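Local coordinates for 1-Pyrroline-5-Carboxylate reductase (Streptococcus pyogenes, PDB 2AMF), which catalyses the NAD(P)H-dependent reduction of 1-pyrroline-5-carboxylate to L-proline, the last step of proline biosynthesis from glutamate, at the interface of chains A and B. Numbering follows the deposited sequence. Chains: chain A/B, 1-Pyrroline-5-Carboxylate reductase.

Contact 1: the interface of chains A and B. Residues chain A 226-228, 231-232; chain B 251-252, 255-256.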
ATOM      1  N   GLY A 226     -15.029  -7.875 -24.143  1.00 24.81           N
ATOM      2  CA  GLY A 226     -14.031  -8.929 -24.162  1.00 24.57           C
ATOM      3  C   GLY A 226     -12.731  -8.566 -24.868  1.00 24.05           C
ATOM      4  O   GLY A 226     -11.901  -9.444 -25.091  1.00 24.61           O
ATOM      5  N   GLY A 227     -12.554  -7.291 -25.219  1.00 23.20           N
ATOM      6  CA  GLY A 227     -11.377  -6.819 -25.979  1.00 22.28           C
ATOM      7  C   GLY A 227     -10.163  -6.352 -25.169  1.00 22.30           C
ATOM      8  O   GLY A 227     -10.086  -6.551 -23.945  1.00 20.72           O
ATOM      9  N   THR A 228      -9.216  -5.726 -25.864  1.00 22.16           N
ATOM     10  CA  THR A 228      -7.937  -5.341 -25.294  1.00 22.27           C
ATOM     11  C   THR A 228      -8.039  -3.995 -24.531  1.00 22.82           C
ATOM     12  O   THR A 228      -7.436  -3.833 -23.477  1.00 22.86           O
ATOM     13  CB  THR A 228      -6.792  -5.246 -26.380  1.00 22.48           C
ATOM     14  OG1 THR A 228      -7.080  -4.172 -27.287  1.00 21.89           O
ATOM     15  CG2 THR A 228      -6.629  -6.552 -27.208  1.00 22.06           C
ATOM     16  N   ALA A 231      -9.554  -4.285 -21.036  1.00 22.79           N
ATOM     17  CA  ALA A 231      -8.497  -4.842 -20.171  1.00 23.23           C
ATOM     18  C   ALA A 231      -7.530  -3.771 -19.653  1.00 23.47           C
ATOM     19  O   ALA A 231      -7.185  -3.759 -18.468  1.00 23.59           O
ATOM     20  CB  ALA A 231      -7.723  -5.943 -20.888  1.00 22.68           C
ATOM     21  N   GLY A 232      -7.088  -2.884 -20.543  1.00 23.24           N
ATOM     22  CA  GLY A 232      -6.122  -1.874 -20.162  1.00 23.66           C
ATOM     23  C   GLY A 232      -6.759  -0.746 -19.369  1.00 23.87           C
ATOM     24  O   GLY A 232      -6.136  -0.214 -18.451  1.00 24.53           O
TER
ATOM     25  N   LYS B 251      -1.129  -4.969 -19.736  1.00 25.72           N
ATOM     26  CA  LYS B 251      -2.426  -5.689 -19.657  1.00 26.72           C
ATOM     27  C   LYS B 251      -3.141  -5.784 -21.017  1.00 26.13           C
ATOM     28  O   LYS B 251      -3.740  -6.808 -21.352  1.00 26.09           O
ATOM     29  CB  LYS B 251      -3.358  -5.036 -18.628  1.00 27.45           C
ATOM     30  CG  LYS B 251      -3.143  -5.487 -17.162  1.00 30.31           C
ATOM     31  CD  LYS B 251      -3.454  -6.962 -16.952  1.00 33.62           C
ATOM     32  CE  LYS B 251      -3.927  -7.252 -15.522  1.00 37.33           C
ATOM     33  NZ  LYS B 251      -3.771  -8.701 -15.122  1.00 37.58           N
ATOM     34  N   THR B 252      -3.065  -4.701 -21.781  1.00 25.96           N
ATOM     35  CA  THR B 252      -3.640  -4.616 -23.130  1.00 25.38           C
ATOM     36  C   THR B 252      -2.972  -5.661 -24.018  1.00 25.31           C
ATOM     37  O   THR B 252      -3.639  -6.394 -24.752  1.00 24.99           O
ATOM     38  CB  THR B 252      -3.408  -3.218 -23.730  1.00 24.78           C
ATOM     39  OG1 THR B 252      -3.830  -2.215 -22.806  1.00 24.66           O
ATOM     40  CG2 THR B 252      -4.176  -3.032 -25.057  1.00 25.12           C
ATOM     41  N   LYS B 255      -3.842  -9.277 -23.020  1.00 27.47           N
ATOM     42  CA  LYS B 255      -5.165  -9.601 -23.554  1.00 27.45           C
ATOM     43  C   LYS B 255      -5.095  -9.932 -25.035  1.00 27.78           C
ATOM     44  O   LYS B 255      -5.749 -10.863 -25.493  1.00 27.05           O
ATOM     45  CB  LYS B 255      -6.161  -8.449 -23.349  1.00 27.79           C
ATOM     46  CG  LYS B 255      -7.596  -8.820 -23.735  1.00 27.02           C
ATOM     47  CD  LYS B 255      -8.113  -9.961 -22.833  1.00 28.52           C
ATOM     48  CE  LYS B 255      -9.431 -10.481 -23.371  1.00 29.40           C
ATOM     49  NZ  LYS B 255     -10.102 -11.369 -22.408  1.00 30.80           N
ATOM     50  N   ALA B 256      -4.316  -9.157 -25.786  1.00 28.38           N
ATOM     51  CA  ALA B 256      -4.170  -9.407 -27.214  1.00 29.21           C
ATOM     52  C   ALA B 256      -3.557 -10.794 -27.432  1.00 30.15           C
ATOM     53  O   ALA B 256      -4.045 -11.577 -28.258  1.00 30.16           O
ATOM     54  CB  ALA B 256      -3.332  -8.294 -27.890  1.00 28.61           C
TER
HETATM   55  O   HOH W   1     -12.657 -12.347 -24.178  1.00 39.40           O
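B:Thr252 meets A:Thr228 with its methyl group. CG2 of B:Thr252 lies 3.7 Å from CB of A:Thr228, and the two side chains cross at about a right angle. The methyl of A:Thr228 points along the partner helix, toward B:Ala256. Its CG2 is 3.8 Å from CA of B:Ala256, one turn further on. The side chain of B:Lys255 runs along A:Thr228 and A:Ala231. Its CB touches the methyl of A:Ala231, with CB to CB at 3.8 Å, and its CG lies 3.8 Å from CA of A:Thr228. The alkyl chain then follows the loop that leads into helix 228-238. Its terminal amine reaches a water: NZ of B:Lys255 is 3.3 Å from water 1, which is 3.1 Å from the carbonyl O of A:Gly226. B:Thr252 also turns its hydroxyl toward the backbone of A:Gly232, where OG1 to CA is 3.5 Å.

The torsions of B:Lys255 set the course of its chain. CG is anti to the backbone N (chi1 -173°), and a bend at chi2 (63°) turns the chain along A:Gly227 and A:Gly226. Further out, A:Ala231 and A:Gly232 of helix 228-238 probably let helix 241-258 of chain B approach closely. The patch joins the two subunits within the dimerisation region of this reductase.

Contact 2: the interface of chains A and B. Residues chain A 157, 160-161, 164; chain B 183, 186, 188, 193.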
ATOM      1  N   ASP A 157     -10.020  32.093 -10.306  1.00 29.08           N
ATOM      2  CA  ASP A 157      -9.805  30.827 -11.025  1.00 28.60           C
ATOM      3  C   ASP A 157      -8.417  30.688 -11.651  1.00 27.45           C
ATOM      4  O   ASP A 157      -8.137  29.703 -12.338  1.00 27.11           O
ATOM      5  CB  ASP A 157     -10.892  30.617 -12.077  1.00 28.50           C
ATOM      6  CG  ASP A 157     -12.267  30.368 -11.460  1.00 30.65           C
ATOM      7  OD1 ASP A 157     -12.345  29.777 -10.352  1.00 30.86           O
ATOM      8  OD2 ASP A 157     -13.278  30.768 -12.086  1.00 30.89           O
ATOM      9  N   THR A 160      -6.124  27.515 -10.576  1.00 26.88           N
ATOM     10  CA  THR A 160      -6.660  26.335 -11.266  1.00 26.49           C
ATOM     11  C   THR A 160      -6.313  26.347 -12.734  1.00 26.16           C
ATOM     12  O   THR A 160      -5.851  25.346 -13.252  1.00 26.91           O
ATOM     13  CB  THR A 160      -8.179  26.208 -11.157  1.00 26.71           C
ATOM     14  OG1 THR A 160      -8.555  26.225  -9.788  1.00 26.73           O
ATOM     15  CG2 THR A 160      -8.654  24.894 -11.782  1.00 26.37           C
ATOM     16  N   PHE A 161      -6.540  27.471 -13.410  1.00 26.19           N
ATOM     17  CA  PHE A 161      -6.160  27.591 -14.824  1.00 26.06           C
ATOM     18  C   PHE A 161      -4.653  27.389 -15.033  1.00 25.87           C
ATOM     19  O   PHE A 161      -4.239  26.783 -16.017  1.00 25.72           O
ATOM     20  CB  PHE A 161      -6.603  28.942 -15.395  1.00 26.08           C
ATOM     21  CG  PHE A 161      -6.437  29.055 -16.897  1.00 25.74           C
ATOM     22  CD1 PHE A 161      -7.533  28.884 -17.741  1.00 25.19           C
ATOM     23  CD2 PHE A 161      -5.196  29.349 -17.461  1.00 25.24           C
ATOM     24  CE1 PHE A 161      -7.402  29.001 -19.146  1.00 24.96           C
ATOM     25  CE2 PHE A 161      -5.045  29.447 -18.854  1.00 25.78           C
ATOM     26  CZ  PHE A 161      -6.154  29.284 -19.700  1.00 24.71           C
ATOM     27  N   LEU A 164      -4.404  23.602 -15.058  1.00 25.76           N
ATOM     28  CA  LEU A 164      -5.085  23.008 -16.205  1.00 26.71           C
ATOM     29  C   LEU A 164      -4.428  23.316 -17.530  1.00 26.78           C
ATOM     30  O   LEU A 164      -4.516  22.496 -18.445  1.00 26.13           O
ATOM     31  CB  LEU A 164      -6.541  23.468 -16.304  1.00 26.91           C
ATOM     32  CG  LEU A 164      -7.574  22.916 -15.339  1.00 28.85           C
ATOM     33  CD1 LEU A 164      -8.964  23.426 -15.764  1.00 31.57           C
ATOM     34  CD2 LEU A 164      -7.534  21.396 -15.325  1.00 30.49           C
TER
ATOM     35  N   GLY B 183     -10.373  20.133 -12.852  1.00 23.97           N
ATOM     36  CA  GLY B 183     -10.920  21.493 -13.043  1.00 23.50           C
ATOM     37  C   GLY B 183     -12.254  21.722 -12.346  1.00 23.38           C
ATOM     38  O   GLY B 183     -12.442  22.732 -11.667  1.00 23.71           O
ATOM     39  N   ASN B 186     -11.996  21.954  -8.705  1.00 24.37           N
ATOM     40  CA  ASN B 186     -11.421  23.226  -8.320  1.00 25.57           C
ATOM     41  C   ASN B 186     -12.176  24.446  -8.863  1.00 25.91           C
ATOM     42  O   ASN B 186     -11.639  25.546  -8.899  1.00 26.52           O
ATOM     43  CB  ASN B 186      -9.932  23.231  -8.670  1.00 24.53           C
ATOM     44  CG  ASN B 186      -9.131  22.314  -7.739  1.00 25.06           C
ATOM     45  OD1 ASN B 186      -8.892  22.667  -6.576  1.00 24.36           O
ATOM     46  ND2 ASN B 186      -8.739  21.130  -8.234  1.00 20.72           N
ATOM     47  N   ILE B 188     -14.008  24.976 -11.915  1.00 25.41           N
ATOM     48  CA  ILE B 188     -14.194  25.286 -13.341  1.00 25.41           C
ATOM     49  C   ILE B 188     -15.227  24.367 -13.988  1.00 25.89           C
ATOM     50  O   ILE B 188     -15.069  23.142 -13.935  1.00 26.13           O
ATOM     51  CB  ILE B 188     -12.835  25.281 -14.122  1.00 25.32           C
ATOM     52  CG1 ILE B 188     -11.838  26.242 -13.442  1.00 25.25           C
ATOM     53  CG2 ILE B 188     -13.052  25.616 -15.614  1.00 24.25           C
ATOM     54  CD1 ILE B 188     -10.626  26.665 -14.300  1.00 28.56           C
ATOM     55  N   ALA B 193     -13.654  23.496 -18.666  1.00 26.30           N
ATOM     56  CA  ALA B 193     -12.462  22.743 -18.300  1.00 26.78           C
ATOM     57  C   ALA B 193     -12.022  21.833 -19.453  1.00 27.13           C
ATOM     58  O   ALA B 193     -10.834  21.772 -19.788  1.00 27.35           O
ATOM     59  CB  ALA B 193     -12.709  21.927 -17.017  1.00 26.32           C
TER
HETATM   60  O   HOH W   2     -11.016  27.945  -9.075  1.00 32.03           O
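A:Thr160 and B:Ile188 carry much of the apolar contact. CG2 of A:Thr160 lies 3.7 Å from CD1 of B:Ile188, and the two side chains slide past each other in opposite directions. A:Leu164, one turn along the helix, meets the same isoleucine tip to tip, with CD1 to CD1 at 3.9 Å. The delta carbon of B:Ile188 therefore touches two successive turns of chain A. CD1 of A:Leu164 also packs 3.9 Å from CA of B:Gly183, where the lack of a side chain probably lets the leucine come close to the backbone. CB of B:Asn186 adds to the apolar surface, 3.8 Å from CG2 of A:Thr160.

The polar contacts gather at the other branch of A:Thr160. CG2 is anti to the backbone N, while OG1 is anti to the carbonyl carbon (chi1 -55°). One branch thus packs on carbon and the other faces the carbonyl of B:Asn186. The direct hydrogen bond from OG1 to the O of B:Asn186 is weak, at 3.3 Å. Water 2 bridges the same groups, lying 3.1 Å from OG1 of A:Thr160. The carboxylate OD1 of A:Asp157 is 2.6 Å from water 2. The water also contacts the O of B:Asn186, so it links three groups across the boundary.

A:Asp157 ends the 3-10 helix 155-157, and A:Thr160 and A:Leu164 lie in the first turns of helix 158-185. They face the end of the same helix in chain B and the loop leading to its helix 190-210.

Contact 3: the interface of chains A and B. Residues chain A 171, 251-252, 255-256; chain B 227-228, 231-232.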
ATOM      1  N   TYR A 171       2.559  17.568 -17.933  1.00 24.00           N
ATOM      2  CA  TYR A 171       1.904  16.329 -17.519  1.00 24.27           C
ATOM      3  C   TYR A 171       1.510  15.508 -18.739  1.00 24.29           C
ATOM      4  O   TYR A 171       1.602  14.282 -18.719  1.00 24.21           O
ATOM      5  CB  TYR A 171       0.724  16.596 -16.568  1.00 24.21           C
ATOM      6  CG  TYR A 171       1.052  17.589 -15.465  1.00 23.68           C
ATOM      7  CD1 TYR A 171       2.338  17.667 -14.929  1.00 24.83           C
ATOM      8  CD2 TYR A 171       0.073  18.434 -14.946  1.00 24.45           C
ATOM      9  CE1 TYR A 171       2.658  18.571 -13.913  1.00 23.64           C
ATOM     10  CE2 TYR A 171       0.375  19.351 -13.932  1.00 23.58           C
ATOM     11  CZ  TYR A 171       1.682  19.401 -13.415  1.00 24.41           C
ATOM     12  OH  TYR A 171       2.018  20.291 -12.416  1.00 23.20           O
ATOM     13  N   LYS A 251      -1.781  19.476  -6.155  1.00 26.44           N
ATOM     14  CA  LYS A 251      -0.441  19.893  -5.728  1.00 26.82           C
ATOM     15  C   LYS A 251       0.074  21.100  -6.488  1.00 26.33           C
ATOM     16  O   LYS A 251       0.757  21.962  -5.912  1.00 26.77           O
ATOM     17  CB  LYS A 251       0.578  18.747  -5.842  1.00 27.52           C
ATOM     18  CG  LYS A 251       0.441  17.660  -4.771  1.00 30.51           C
ATOM     19  CD  LYS A 251       0.790  18.112  -3.373  1.00 33.09           C
ATOM     20  CE  LYS A 251       2.129  17.592  -2.955  1.00 37.79           C
ATOM     21  NZ  LYS A 251       2.453  17.923  -1.528  1.00 38.40           N
ATOM     22  N   THR A 252      -0.241  21.157  -7.778  1.00 25.75           N
ATOM     23  CA  THR A 252       0.103  22.313  -8.627  1.00 25.63           C
ATOM     24  C   THR A 252      -0.568  23.578  -8.065  1.00 25.72           C
ATOM     25  O   THR A 252       0.076  24.622  -7.925  1.00 25.26           O
ATOM     26  CB  THR A 252      -0.316  22.062 -10.085  1.00 24.98           C
ATOM     27  OG1 THR A 252       0.189  20.783 -10.505  1.00 25.01           O
ATOM     28  CG2 THR A 252       0.203  23.152 -11.016  1.00 25.15           C
ATOM     29  N   LYS A 255       0.770  24.740  -4.612  1.00 27.40           N
ATOM     30  CA  LYS A 255       2.029  25.463  -4.826  1.00 27.62           C
ATOM     31  C   LYS A 255       1.782  26.874  -5.355  1.00 27.80           C
ATOM     32  O   LYS A 255       2.393  27.825  -4.878  1.00 27.17           O
ATOM     33  CB  LYS A 255       2.960  24.694  -5.772  1.00 27.27           C
ATOM     34  CG  LYS A 255       4.305  25.363  -5.971  1.00 27.44           C
ATOM     35  CD  LYS A 255       5.170  25.285  -4.701  1.00 28.25           C
ATOM     36  CE  LYS A 255       6.345  26.235  -4.787  1.00 29.42           C
ATOM     37  NZ  LYS A 255       7.267  26.094  -3.626  1.00 30.36           N
ATOM     38  N   ALA A 256       0.891  27.002  -6.343  1.00 27.80           N
ATOM     39  CA  ALA A 256       0.474  28.315  -6.822  1.00 28.34           C
ATOM     40  C   ALA A 256      -0.029  29.217  -5.678  1.00 29.59           C
ATOM     41  O   ALA A 256       0.289  30.408  -5.638  1.00 29.71           O
ATOM     42  CB  ALA A 256      -0.591  28.176  -7.914  1.00 27.56           C
TER
ATOM     43  N   GLY B 227       8.747  26.276  -8.933  1.00 23.73           N
ATOM     44  CA  GLY B 227       7.421  26.564  -9.470  1.00 23.36           C
ATOM     45  C   GLY B 227       6.338  25.536  -9.184  1.00 23.56           C
ATOM     46  O   GLY B 227       6.509  24.592  -8.370  1.00 22.95           O
ATOM     47  N   THR B 228       5.222  25.721  -9.884  1.00 23.12           N
ATOM     48  CA  THR B 228       4.026  24.893  -9.746  1.00 22.82           C
ATOM     49  C   THR B 228       4.132  23.545 -10.513  1.00 22.78           C
ATOM     50  O   THR B 228       3.703  22.519 -10.017  1.00 22.92           O
ATOM     51  CB  THR B 228       2.758  25.716 -10.189  1.00 22.52           C
ATOM     52  OG1 THR B 228       2.755  25.882 -11.618  1.00 22.82           O
ATOM     53  CG2 THR B 228       2.767  27.128  -9.537  1.00 21.86           C
ATOM     54  N   ALA B 231       6.209  20.887  -8.785  1.00 22.21           N
ATOM     55  CA  ALA B 231       5.361  20.363  -7.705  1.00 22.94           C
ATOM     56  C   ALA B 231       4.401  19.254  -8.191  1.00 23.23           C
ATOM     57  O   ALA B 231       4.310  18.172  -7.588  1.00 23.27           O
ATOM     58  CB  ALA B 231       4.579  21.495  -7.044  1.00 22.19           C
ATOM     59  N   GLY B 232       3.683  19.521  -9.277  1.00 23.43           N
ATOM     60  CA  GLY B 232       2.721  18.555  -9.784  1.00 23.74           C
ATOM     61  C   GLY B 232       3.419  17.379 -10.431  1.00 23.80           C
ATOM     62  O   GLY B 232       2.932  16.271 -10.366  1.00 24.93           O
TER
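A:Lys255 packs on B:Ala231 and B:Thr228 in the dimerisation domain of the pyrroline-5-carboxylate reductase family. Its CB lies 3.8 Å from CB of B:Ala231. With chi1 at -177° the chain leaves the helix opposite its own N, which places CG 3.8 Å from CA of B:Thr228. The same CG passes the carbonyl O of B:Gly227 at 3.3 Å. Near 70° at chi2 the chain swings round and stays beside this carbonyl: CD and CE both pass near that O, CE at 3.9 Å.

One turn back on helix 241-258, A:Thr252 meets B:Thr228 at about a right angle. CG2 of A:Thr252 touches CB of B:Thr228 at 3.7 Å. The methyl CG2 of B:Thr228 instead packs on CA of A:Ala256.

The hydroxyl of A:Thr252 points toward A:Tyr171 of helix 158-185. Their OG1 and OH are hydrogen-bonded within chain A at 2.7 Å, in a direction that is not resolved. This bond links the two helices and probably steadies both hydroxyls beside the backbone of B:Gly232. CZ of the tyrosine lies 3.9 Å from CA of B:Gly232, where the phenol end packs directly on the backbone of a residue without a side chain.

Contacts 1 and 3 are essentially twins under the two-fold, differing slightly in the residues included. Each sets residues 251-256 of helix 241-258 against the start of the partner's helix at 228, and their C-alpha centres are about 34 Å apart. Contact 2 lies about 13 Å from contact 3 and about 33 Å from contact 1. Helix 158-185 of chain A links contacts 2 and 3, since it carries residues of both. Symmetry gives contact 2 its own twin near contact 1. The two chains are thus joined at both ends of a long, interlocked boundary, which fits the family's dimerisation domain. The deposited assembly holds ten copies.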